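Glutaredoxin 2 (Salmonella enterica subsp. enterica serovar Typhimurium, PDB 3IR4) binds glutathione and probably acts as a glutathione-dependent thiol-disulfide oxidoreductase, built like a glutathione S-transferase from a thioredoxin-like domain and a helical domain. Local coordinates at residues A[92-97]-A[177-181]; A[100-104]-A[146-150]; A[161-167]-A[199-204]. Residue numbers count along the deposited sequence, not the author numbering.

Contact 1: residues A[92-97]-A[177-181]; sequences WLRKVN and HLFPL. With SO4 (sulfate ion), chain F.
This is a buried, apolar helix-helix contact within the all-helical C-terminal domain, pairing the last turns of helix 87-97 with the middle of helix 173-185. The segments run nearly parallel: their axes cross at 29° and approach to 11.1 Å, with L93 CA 7.2 Å from L178 CA and N97 CA 8.0 Å from L181 CA. The second is kinked at P180, whose nitrogen cannot bond to the preceding turn. L181 (t, p) is a knob in the hole formed by W92, L93, V96 and N97; its CD2 lies 3.6 Å from L93 CD2 and 3.8 Å from both W92 CZ3 and V96 CG1. Such knobs-into-holes packing belongs here to the helical bundle of a GST-type domain, beside a thioredoxin-like domain that P180 touches through helix 13-25. L93 (m, t) extends the apolar contact, with CD1 3.7 Å from H177 CB and CD2 3.9 Å from L178 CD1. W92 supplies a broad apolar surface, while its NE1 is satisfied by D153 O. At the margin, one water accepts from N97 ND2 (3.0 Å) and donates to H177 O (2.8 Å). H177 NE2 donates at 2.9 Å to O3 of a sulfate, probably from the crystallisation liquor and also held by R85.

Contact 2: residues A[100-104]-A[146-150]; sequences VNQLL and LIKKI
Apolar side-chain packing accounts for most of this contact, in which helix 101-108 packs against helix 143-160 in the C-terminal domain. The closest CA atoms are those of L103 and L146, 7.0 Å apart, and both of these leucines direct CA-to-CB toward the other segment in the m, t rotamer. L103 is the central residue: its CD2 reaches L146 CB at 3.6 Å and I147 CG1 at 4.1 Å, while its CD1 meets I150 CG2 at 4.0 Å. L146, I147 and I150 therefore form one face of a regular helix, the i, i+1, i+4 spacing placing three branched side chains round a single leucine. Beside them, L185 of helix 173-185 touches both V100 and I150.

Backbone hydrogen bonds stay within each segment. L103 N and L104 N both donate to V100 O, at 2.9 and 3.0 Å, and I150 N donates to L146 O at 3.0 Å. Q102 directs CA-to-CB toward the other segment; its CB lies 3.8 Å from L146 CD1 and its OE1 3.8 Å from L146 CD2, van der Waals contacts without a hydrogen bond. With no hydrogen bond or salt bridge joining the segments, these two helices of the GST-like bundle are matched here by shape and hydrophobicity.

Contact 3: residues A[161-167]-A[199-204]; sequences IVQPNAV and DYRDNM
Y200, with the largest area covered, lies between the loop 161-167 and the rest of the helical domain. With chi1 t and chi2 -89° the ring reaches the loop from helix 195-208: Y200 CD2 lies 3.9 Å from I161 CG2 and 3.7 Å from Q163 O, and Y200 CE2 is 4.1 Å from V167 CB. A tyrosine suits the place because its ring packs on aliphatic groups while its hydroxyl hydrogen-bonds to D175, which also receives V167 N.

P164 is second. It occupies position i+1 of a type I beta turn from Q163 to A166, where its ring-restricted phi, here -69°, suits that position, and its CA comes within 3.8 Å of Y200 CA. This closeness brings P164 CB to 3.7 Å from D199 O, and lets Y200 CA make a CA-H...O contact with P164 O at 3.6 Å.

The same carbonyl, P164 O, accepts from N203 ND2 at 3.0 Å; asparagine (chi1 t) suits this place because its amide ND2 can donate both to P164 O and to Q207 OE1. Within the loop, Q163 NE2 donates to N165 OD1 at 2.9 Å. The arrangement is a beta turn docked on a helix, where the connection between helices 143-160 and 173-185 packs against helix 195-208 in this GST-like domain.

In the fold
All three contacts lie in the helical C-terminal domain, and helix 173-185 of contact 1 touches both others. Contacts 1 and 2 are buried and are packed through apolar side chains with no direct hydrogen bond, contact 1 adding one water bridge at its edge; they meet where V96 CG1 packs on I150 CD1 at 3.6 Å and L181 CD1 on V100 CG1 at 3.9 Å. Contact 3 is partly exposed, joins a loop to a helix, and adds a side-chain-to-carbonyl hydrogen bond to its packing. It adjoins contact 1 through F179 against M204 and L178 against Y200. Contacts 2 and 3 do not touch, their nearest atoms being about 11 Å apart. Contact 1 also lies nearest the chain's centre.

Contact 1: residues A[92-97]-A[177-181]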
loop_
_atom_site.group_PDB
_atom_site.type_symbol
_atom_site.label_atom_id
_atom_site.label_comp_id
_atom_site.label_asym_id
_atom_site.label_seq_id
_atom_site.Cartn_x
_atom_site.Cartn_y
_atom_site.Cartn_z
ATOM N N TRP A 92 -14.002 -8.933 -1.252
ATOM C CA TRP A 92 -12.801 -9.694 -1.556
ATOM C C TRP A 92 -11.634 -9.141 -0.745
ATOM O O TRP A 92 -10.860 -9.899 -0.162
ATOM C CB TRP A 92 -12.523 -9.619 -3.061
ATOM C CG TRP A 92 -11.413 -10.506 -3.524
ATOM C CD1 TRP A 92 -11.517 -11.794 -3.961
ATOM C CD2 TRP A 92 -10.035 -10.177 -3.588
ATOM N NE1 TRP A 92 -10.286 -12.284 -4.285
ATOM C CE2 TRP A 92 -9.353 -11.314 -4.044
ATOM C CE3 TRP A 92 -9.308 -9.031 -3.287
ATOM C CZ2 TRP A 92 -7.978 -11.321 -4.243
ATOM C CZ3 TRP A 92 -7.935 -9.050 -3.463
ATOM C CH2 TRP A 92 -7.287 -10.191 -3.920
ATOM N N LEU A 93 -11.488 -7.817 -0.735
ATOM C CA LEU A 93 -10.435 -7.174 0.005
ATOM C C LEU A 93 -10.538 -7.458 1.484
ATOM O O LEU A 93 -9.511 -7.713 2.124
ATOM C CB LEU A 93 -10.448 -5.666 -0.235
ATOM C CG LEU A 93 -9.916 -5.225 -1.587
ATOM C CD1 LEU A 93 -10.219 -3.735 -1.786
ATOM C CD2 LEU A 93 -8.401 -5.525 -1.663
ATOM N N ARG A 94 -11.744 -7.415 2.036
ATOM C CA ARG A 94 -11.932 -7.676 3.458
ATOM C C ARG A 94 -11.419 -9.086 3.781
ATOM O O ARG A 94 -10.646 -9.287 4.722
ATOM C CB ARG A 94 -13.415 -7.584 3.799
ATOM C CG ARG A 94 -13.729 -7.608 5.295
ATOM C CD ARG A 94 -15.114 -8.152 5.570
ATOM N NE ARG A 94 -15.131 -9.560 5.165
ATOM C CZ ARG A 94 -14.560 -10.560 5.839
ATOM N NH1 ARG A 94 -13.938 -10.346 6.997
ATOM N NH2 ARG A 94 -14.606 -11.791 5.349
ATOM N N LYS A 95 -11.802 -10.056 2.960
ATOM C CA LYS A 95 -11.396 -11.457 3.149
ATOM C C LYS A 95 -9.876 -11.605 3.061
ATOM O O LYS A 95 -9.243 -12.144 3.961
ATOM C CB LYS A 95 -12.097 -12.348 2.111
ATOM C CG LYS A 95 -11.662 -13.804 2.149
ATOM C CD LYS A 95 -12.488 -14.714 1.252
ATOM C CE LYS A 95 -12.313 -14.377 -0.201
ATOM N NZ LYS A 95 -10.892 -14.296 -0.633
ATOM N N VAL A 96 -9.282 -11.086 1.993
ATOM C CA VAL A 96 -7.843 -11.253 1.798
ATOM C C VAL A 96 -7.018 -10.495 2.852
ATOM O O VAL A 96 -6.055 -11.052 3.429
ATOM C CB VAL A 96 -7.434 -10.907 0.358
ATOM C CG1 VAL A 96 -5.917 -10.950 0.197
ATOM C CG2 VAL A 96 -8.120 -11.871 -0.619
ATOM N N ASN A 97 -7.379 -9.235 3.122
ATOM C CA ASN A 97 -6.684 -8.463 4.145
ATOM C C ASN A 97 -6.786 -9.115 5.507
ATOM O O ASN A 97 -5.971 -8.841 6.376
ATOM C CB ASN A 97 -7.142 -7.008 4.189
ATOM C CG ASN A 97 -6.491 -6.159 3.102
ATOM O OD1 ASN A 97 -5.271 -6.171 2.920
ATOM N ND2 ASN A 97 -7.295 -5.359 2.421
ATOM N N HIS A 177 -7.825 1.126 -2.852
ATOM C CA HIS A 177 -7.694 0.051 -1.863
ATOM C C HIS A 177 -7.039 -1.207 -2.426
ATOM O O HIS A 177 -6.353 -1.925 -1.688
ATOM C CB HIS A 177 -9.049 -0.277 -1.234
ATOM C CG HIS A 177 -9.597 0.823 -0.412
ATOM N ND1 HIS A 177 -8.933 1.350 0.671
ATOM C CD2 HIS A 177 -10.734 1.540 -0.554
ATOM C CE1 HIS A 177 -9.666 2.322 1.184
ATOM N NE2 HIS A 177 -10.761 2.457 0.457
ATOM N N LEU A 178 -7.248 -1.518 -3.695
ATOM C CA LEU A 178 -6.734 -2.758 -4.253
ATOM C C LEU A 178 -5.243 -2.724 -4.614
ATOM O O LEU A 178 -4.490 -3.654 -4.305
ATOM C CB LEU A 178 -7.552 -3.147 -5.508
ATOM C CG LEU A 178 -7.093 -4.371 -6.262
ATOM C CD1 LEU A 178 -7.131 -5.644 -5.352
ATOM C CD2 LEU A 178 -7.923 -4.557 -7.518
ATOM N N PHE A 179 -4.809 -1.688 -5.317
ATOM C CA PHE A 179 -3.439 -1.634 -5.767
ATOM C C PHE A 179 -2.393 -1.833 -4.643
ATOM O O PHE A 179 -1.464 -2.603 -4.839
ATOM C CB PHE A 179 -3.129 -0.395 -6.603
ATOM C CG PHE A 179 -1.679 -0.304 -6.978
ATOM C CD1 PHE A 179 -1.127 -1.203 -7.889
ATOM C CD2 PHE A 179 -0.854 0.599 -6.352
ATOM C CE1 PHE A 179 0.191 -1.156 -8.218
ATOM C CE2 PHE A 179 0.499 0.651 -6.680
ATOM C CZ PHE A 179 1.024 -0.240 -7.602
ATOM N N PRO A 180 -2.548 -1.182 -3.484
ATOM C CA PRO A 180 -1.516 -1.363 -2.451
ATOM C C PRO A 180 -1.345 -2.818 -2.031
ATOM O O PRO A 180 -0.214 -3.255 -1.746
ATOM C CB PRO A 180 -2.008 -0.489 -1.311
ATOM C CG PRO A 180 -2.852 0.576 -1.981
ATOM C CD PRO A 180 -3.531 -0.150 -3.100
ATOM N N LEU A 181 -2.451 -3.546 -1.923
ATOM C CA LEU A 181 -2.386 -4.957 -1.577
ATOM C C LEU A 181 -1.606 -5.745 -2.639
ATOM O O LEU A 181 -0.711 -6.529 -2.330
ATOM C CB LEU A 181 -3.809 -5.498 -1.406
ATOM C CG LEU A 181 -3.916 -6.996 -1.200
ATOM C CD1 LEU A 181 -3.150 -7.454 0.039
ATOM C CD2 LEU A 181 -5.386 -7.386 -1.125
HETATM S S SO4 F . -13.883 3.876 2.006
HETATM O O1 SO4 F . -15.068 4.522 1.394
HETATM O O2 SO4 F . -14.056 2.428 1.770
HETATM O O3 SO4 F . -12.703 4.400 1.313
HETATM O O4 SO4 F . -13.909 4.147 3.436
HETATM O O HOH W 1 -6.733 -2.872 0.873
#

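Contact 2: residues A[100-104]-A[146-150]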
loop_
_atom_site.group_PDB
_atom_site.type_symbol
_atom_site.label_atom_id
_atom_site.label_comp_id
_atom_site.label_asym_id
_atom_site.label_seq_id
_atom_site.Cartn_x
_atom_site.Cartn_y
_atom_site.Cartn_z
ATOM N N VAL A 100 -3.705 -11.953 4.880
ATOM C CA VAL A 100 -2.532 -11.683 4.063
ATOM C C VAL A 100 -1.309 -11.260 4.862
ATOM O O VAL A 100 -0.180 -11.462 4.407
ATOM C CB VAL A 100 -2.856 -10.669 2.948
ATOM C CG1 VAL A 100 -2.952 -9.257 3.499
ATOM C CG2 VAL A 100 -1.823 -10.721 1.842
ATOM N N ASN A 101 -1.502 -10.675 6.038
ATOM C CA ASN A 101 -0.375 -10.218 6.814
ATOM C C ASN A 101 0.490 -11.383 7.304
ATOM O O ASN A 101 1.645 -11.145 7.661
ATOM C CB ASN A 101 -0.775 -9.315 7.949
ATOM C CG ASN A 101 -0.839 -7.878 7.537
ATOM O OD1 ASN A 101 -0.347 -7.530 6.460
ATOM N ND2 ASN A 101 -1.369 -7.030 8.393
ATOM N N GLN A 102 -0.039 -12.613 7.323
ATOM C CA GLN A 102 0.802 -13.750 7.661
ATOM C C GLN A 102 1.872 -13.969 6.594
ATOM O O GLN A 102 2.905 -14.533 6.893
ATOM C CB GLN A 102 -0.014 -14.988 7.899
ATOM C CG GLN A 102 -0.889 -14.872 9.120
ATOM C CD GLN A 102 -1.516 -16.174 9.546
ATOM O OE1 GLN A 102 -1.649 -17.118 8.771
ATOM N NE2 GLN A 102 -1.917 -16.234 10.797
ATOM N N LEU A 103 1.611 -13.568 5.357
ATOM C CA LEU A 103 2.615 -13.543 4.306
ATOM C C LEU A 103 3.456 -12.256 4.382
ATOM O O LEU A 103 4.677 -12.285 4.206
ATOM C CB LEU A 103 1.955 -13.630 2.923
ATOM C CG LEU A 103 1.378 -14.975 2.518
ATOM C CD1 LEU A 103 0.569 -14.812 1.259
ATOM C CD2 LEU A 103 2.531 -16.019 2.320
ATOM N N LEU A 104 2.800 -11.129 4.547
ATOM C CA LEU A 104 3.492 -9.847 4.373
ATOM C C LEU A 104 4.396 -9.415 5.512
ATOM O O LEU A 104 5.520 -9.017 5.271
ATOM C CB LEU A 104 2.497 -8.713 4.034
ATOM C CG LEU A 104 1.700 -8.899 2.747
ATOM C CD1 LEU A 104 0.657 -7.766 2.615
ATOM C CD2 LEU A 104 2.598 -8.953 1.543
ATOM N N LEU A 146 -0.337 -20.661 2.465
ATOM C CA LEU A 146 -0.783 -19.280 2.337
ATOM C C LEU A 146 -0.675 -18.818 0.882
ATOM O O LEU A 146 -1.549 -18.111 0.393
ATOM C CB LEU A 146 0.017 -18.361 3.255
ATOM C CG LEU A 146 -0.277 -18.515 4.742
ATOM C CD1 LEU A 146 0.835 -17.889 5.576
ATOM C CD2 LEU A 146 -1.604 -17.864 5.087
ATOM N N ILE A 147 0.412 -19.200 0.221
ATOM C CA ILE A 147 0.620 -18.868 -1.193
ATOM C C ILE A 147 -0.457 -19.501 -2.060
ATOM O O ILE A 147 -0.994 -18.874 -3.011
ATOM C CB ILE A 147 2.054 -19.274 -1.653
ATOM C CG1 ILE A 147 3.088 -18.327 -1.011
ATOM C CG2 ILE A 147 2.163 -19.312 -3.191
ATOM C CD1 ILE A 147 4.536 -18.800 -1.061
ATOM N N LYS A 148 -0.814 -20.741 -1.764
ATOM C CA LYS A 148 -1.890 -21.379 -2.517
ATOM C C LYS A 148 -3.226 -20.664 -2.285
ATOM O O LYS A 148 -4.030 -20.511 -3.204
ATOM C CB LYS A 148 -1.977 -22.858 -2.102
ATOM C CG LYS A 148 -3.046 -23.673 -2.838
ATOM C CD LYS A 148 -3.077 -25.131 -2.397
ATOM C CE LYS A 148 -4.084 -25.940 -3.193
ATOM N NZ LYS A 148 -3.632 -26.130 -4.593
ATOM N N LYS A 149 -3.460 -20.229 -1.040
ATOM C CA LYS A 149 -4.677 -19.468 -0.703
ATOM C C LYS A 149 -4.768 -18.175 -1.491
ATOM O O LYS A 149 -5.794 -17.892 -2.106
ATOM C CB LYS A 149 -4.774 -19.130 0.800
ATOM C CG LYS A 149 -5.337 -20.226 1.730
ATOM C CD LYS A 149 -5.266 -19.813 3.212
ATOM C CE LYS A 149 -6.005 -18.521 3.486
ATOM N NZ LYS A 149 -7.446 -18.674 3.163
ATOM N N ILE A 150 -3.705 -17.383 -1.494
ATOM C CA ILE A 150 -3.784 -16.139 -2.241
ATOM C C ILE A 150 -3.920 -16.436 -3.749
ATOM O O ILE A 150 -4.626 -15.733 -4.461
ATOM C CB ILE A 150 -2.670 -15.164 -1.830
ATOM C CG1 ILE A 150 -2.907 -13.793 -2.466
ATOM C CG2 ILE A 150 -1.315 -15.712 -2.209
ATOM C CD1 ILE A 150 -4.276 -13.141 -2.158
#

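Contact 3: residues A[161-167]-A[199-204]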
loop_
_atom_site.group_PDB
_atom_site.type_symbol
_atom_site.label_atom_id
_atom_site.label_comp_id
_atom_site.label_asym_id
_atom_site.label_seq_id
_atom_site.Cartn_x
_atom_site.Cartn_y
_atom_site.Cartn_z
ATOM N N ILE A 161 -11.711 -7.844 -12.426
ATOM C CA ILE A 161 -11.003 -6.662 -12.894
ATOM C C ILE A 161 -11.466 -6.329 -14.306
ATOM O O ILE A 161 -11.214 -7.071 -15.242
ATOM C CB ILE A 161 -9.487 -6.850 -12.853
ATOM C CG1 ILE A 161 -9.013 -7.110 -11.418
ATOM C CG2 ILE A 161 -8.766 -5.636 -13.436
ATOM C CD1 ILE A 161 -7.538 -7.531 -11.353
ATOM N N VAL A 162 -12.094 -5.166 -14.457
ATOM C CA VAL A 162 -12.644 -4.810 -15.751
ATOM C C VAL A 162 -11.527 -4.483 -16.753
ATOM O O VAL A 162 -11.592 -4.950 -17.893
ATOM C CB VAL A 162 -13.642 -3.640 -15.622
ATOM C CG1 VAL A 162 -14.017 -3.043 -16.982
ATOM C CG2 VAL A 162 -14.894 -4.087 -14.847
ATOM N N GLN A 163 -10.518 -3.711 -16.350
ATOM C CA GLN A 163 -9.453 -3.336 -17.255
ATOM C C GLN A 163 -8.226 -2.939 -16.435
ATOM O O GLN A 163 -8.341 -2.670 -15.244
ATOM C CB GLN A 163 -9.925 -2.210 -18.207
ATOM C CG GLN A 163 -10.343 -0.930 -17.532
ATOM C CD GLN A 163 -11.118 -0.052 -18.498
ATOM O OE1 GLN A 163 -12.263 -0.375 -18.850
ATOM N NE2 GLN A 163 -10.498 1.006 -18.968
ATOM N N PRO A 164 -7.041 -2.855 -17.079
ATOM C CA PRO A 164 -5.820 -2.677 -16.294
ATOM C C PRO A 164 -5.650 -1.340 -15.614
ATOM O O PRO A 164 -4.771 -1.207 -14.764
ATOM C CB PRO A 164 -4.702 -2.842 -17.328
ATOM C CG PRO A 164 -5.315 -3.498 -18.469
ATOM C CD PRO A 164 -6.749 -3.244 -18.460
ATOM N N ASN A 165 -6.421 -0.342 -16.032
ATOM C CA ASN A 165 -6.325 1.011 -15.506
ATOM C C ASN A 165 -7.515 1.402 -14.651
ATOM O O ASN A 165 -7.629 2.564 -14.250
ATOM C CB ASN A 165 -6.052 2.053 -16.608
ATOM C CG ASN A 165 -7.148 2.121 -17.635
ATOM O OD1 ASN A 165 -7.881 1.163 -17.839
ATOM N ND2 ASN A 165 -7.216 3.229 -18.359
ATOM N N ALA A 166 -8.394 0.453 -14.342
ATOM C CA ALA A 166 -9.565 0.716 -13.490
ATOM C C ALA A 166 -10.277 -0.580 -13.185
ATOM O O ALA A 166 -10.862 -1.199 -14.070
ATOM C CB ALA A 166 -10.535 1.687 -14.149
ATOM N N VAL A 167 -10.274 -0.973 -11.923
ATOM C CA VAL A 167 -10.865 -2.263 -11.553
ATOM C C VAL A 167 -12.337 -2.381 -11.931
ATOM O O VAL A 167 -12.798 -3.457 -12.305
ATOM C CB VAL A 167 -10.585 -2.623 -10.060
ATOM C CG1 VAL A 167 -11.212 -1.630 -9.119
ATOM C CG2 VAL A 167 -11.038 -4.037 -9.749
ATOM N N ASP A 199 -1.706 -7.793 -15.258
ATOM C CA ASP A 199 -1.773 -6.610 -16.129
ATOM C C ASP A 199 -2.187 -5.350 -15.386
ATOM O O ASP A 199 -1.691 -4.272 -15.648
ATOM C CB ASP A 199 -2.748 -6.840 -17.273
ATOM C CG ASP A 199 -2.263 -7.800 -18.310
ATOM O OD1 ASP A 199 -1.077 -8.174 -18.312
ATOM O OD2 ASP A 199 -3.082 -8.128 -19.203
ATOM N N TYR A 200 -3.141 -5.512 -14.485
ATOM C CA TYR A 200 -3.615 -4.385 -13.655
ATOM C C TYR A 200 -2.474 -3.941 -12.730
ATOM O O TYR A 200 -2.168 -2.750 -12.619
ATOM C CB TYR A 200 -4.849 -4.847 -12.863
ATOM C CG TYR A 200 -5.343 -3.841 -11.858
ATOM C CD1 TYR A 200 -4.857 -3.819 -10.552
ATOM C CD2 TYR A 200 -6.256 -2.876 -12.227
ATOM C CE1 TYR A 200 -5.310 -2.906 -9.648
ATOM C CE2 TYR A 200 -6.711 -1.949 -11.314
ATOM C CZ TYR A 200 -6.219 -1.943 -10.039
ATOM O OH TYR A 200 -6.636 -1.034 -9.099
ATOM N N ARG A 201 -1.861 -4.881 -12.032
ATOM C CA ARG A 201 -0.743 -4.594 -11.155
ATOM C C ARG A 201 0.349 -3.830 -11.891
ATOM O O ARG A 201 0.839 -2.813 -11.421
ATOM C CB ARG A 201 -0.192 -5.922 -10.666
ATOM C CG ARG A 201 1.107 -5.897 -9.863
ATOM C CD ARG A 201 1.771 -7.254 -9.872
ATOM N NE ARG A 201 2.304 -7.564 -11.185
ATOM C CZ ARG A 201 2.527 -8.796 -11.634
ATOM N NH1 ARG A 201 2.286 -9.845 -10.870
ATOM N NH2 ARG A 201 3.007 -8.977 -12.848
ATOM N N ASP A 202 0.731 -4.323 -13.060
ATOM C CA ASP A 202 1.817 -3.724 -13.811
ATOM C C ASP A 202 1.471 -2.352 -14.317
ATOM O O ASP A 202 2.268 -1.409 -14.222
ATOM C CB ASP A 202 2.216 -4.630 -14.975
ATOM C CG ASP A 202 2.914 -5.905 -14.546
ATOM O OD1 ASP A 202 3.335 -6.024 -13.383
ATOM O OD2 ASP A 202 3.005 -6.816 -15.396
ATOM N N ASN A 203 0.275 -2.200 -14.860
ATOM C CA ASN A 203 -0.123 -0.912 -15.379
ATOM C C ASN A 203 -0.282 0.120 -14.277
ATOM O O ASN A 203 0.164 1.254 -14.391
ATOM C CB ASN A 203 -1.423 -0.998 -16.167
ATOM C CG ASN A 203 -1.911 0.379 -16.513
ATOM O OD1 ASN A 203 -1.327 1.036 -17.374
ATOM N ND2 ASN A 203 -2.887 0.878 -15.756
HETATM N N MSE A 204 -0.928 -0.280 -13.188
HETATM C CA MSE A 204 -1.141 0.657 -12.107
HETATM C C MSE A 204 0.184 1.087 -11.467
HETATM O O MSE A 204 0.308 2.250 -11.088
HETATM C CB MSE A 204 -2.086 0.087 -11.066
HETATM C CG MSE A 204 -3.492 -0.066 -11.565
HETATM SE SE MSE A 204 -4.380 1.510 -12.194
HETATM C CE MSE A 204 -4.079 2.539 -10.757
#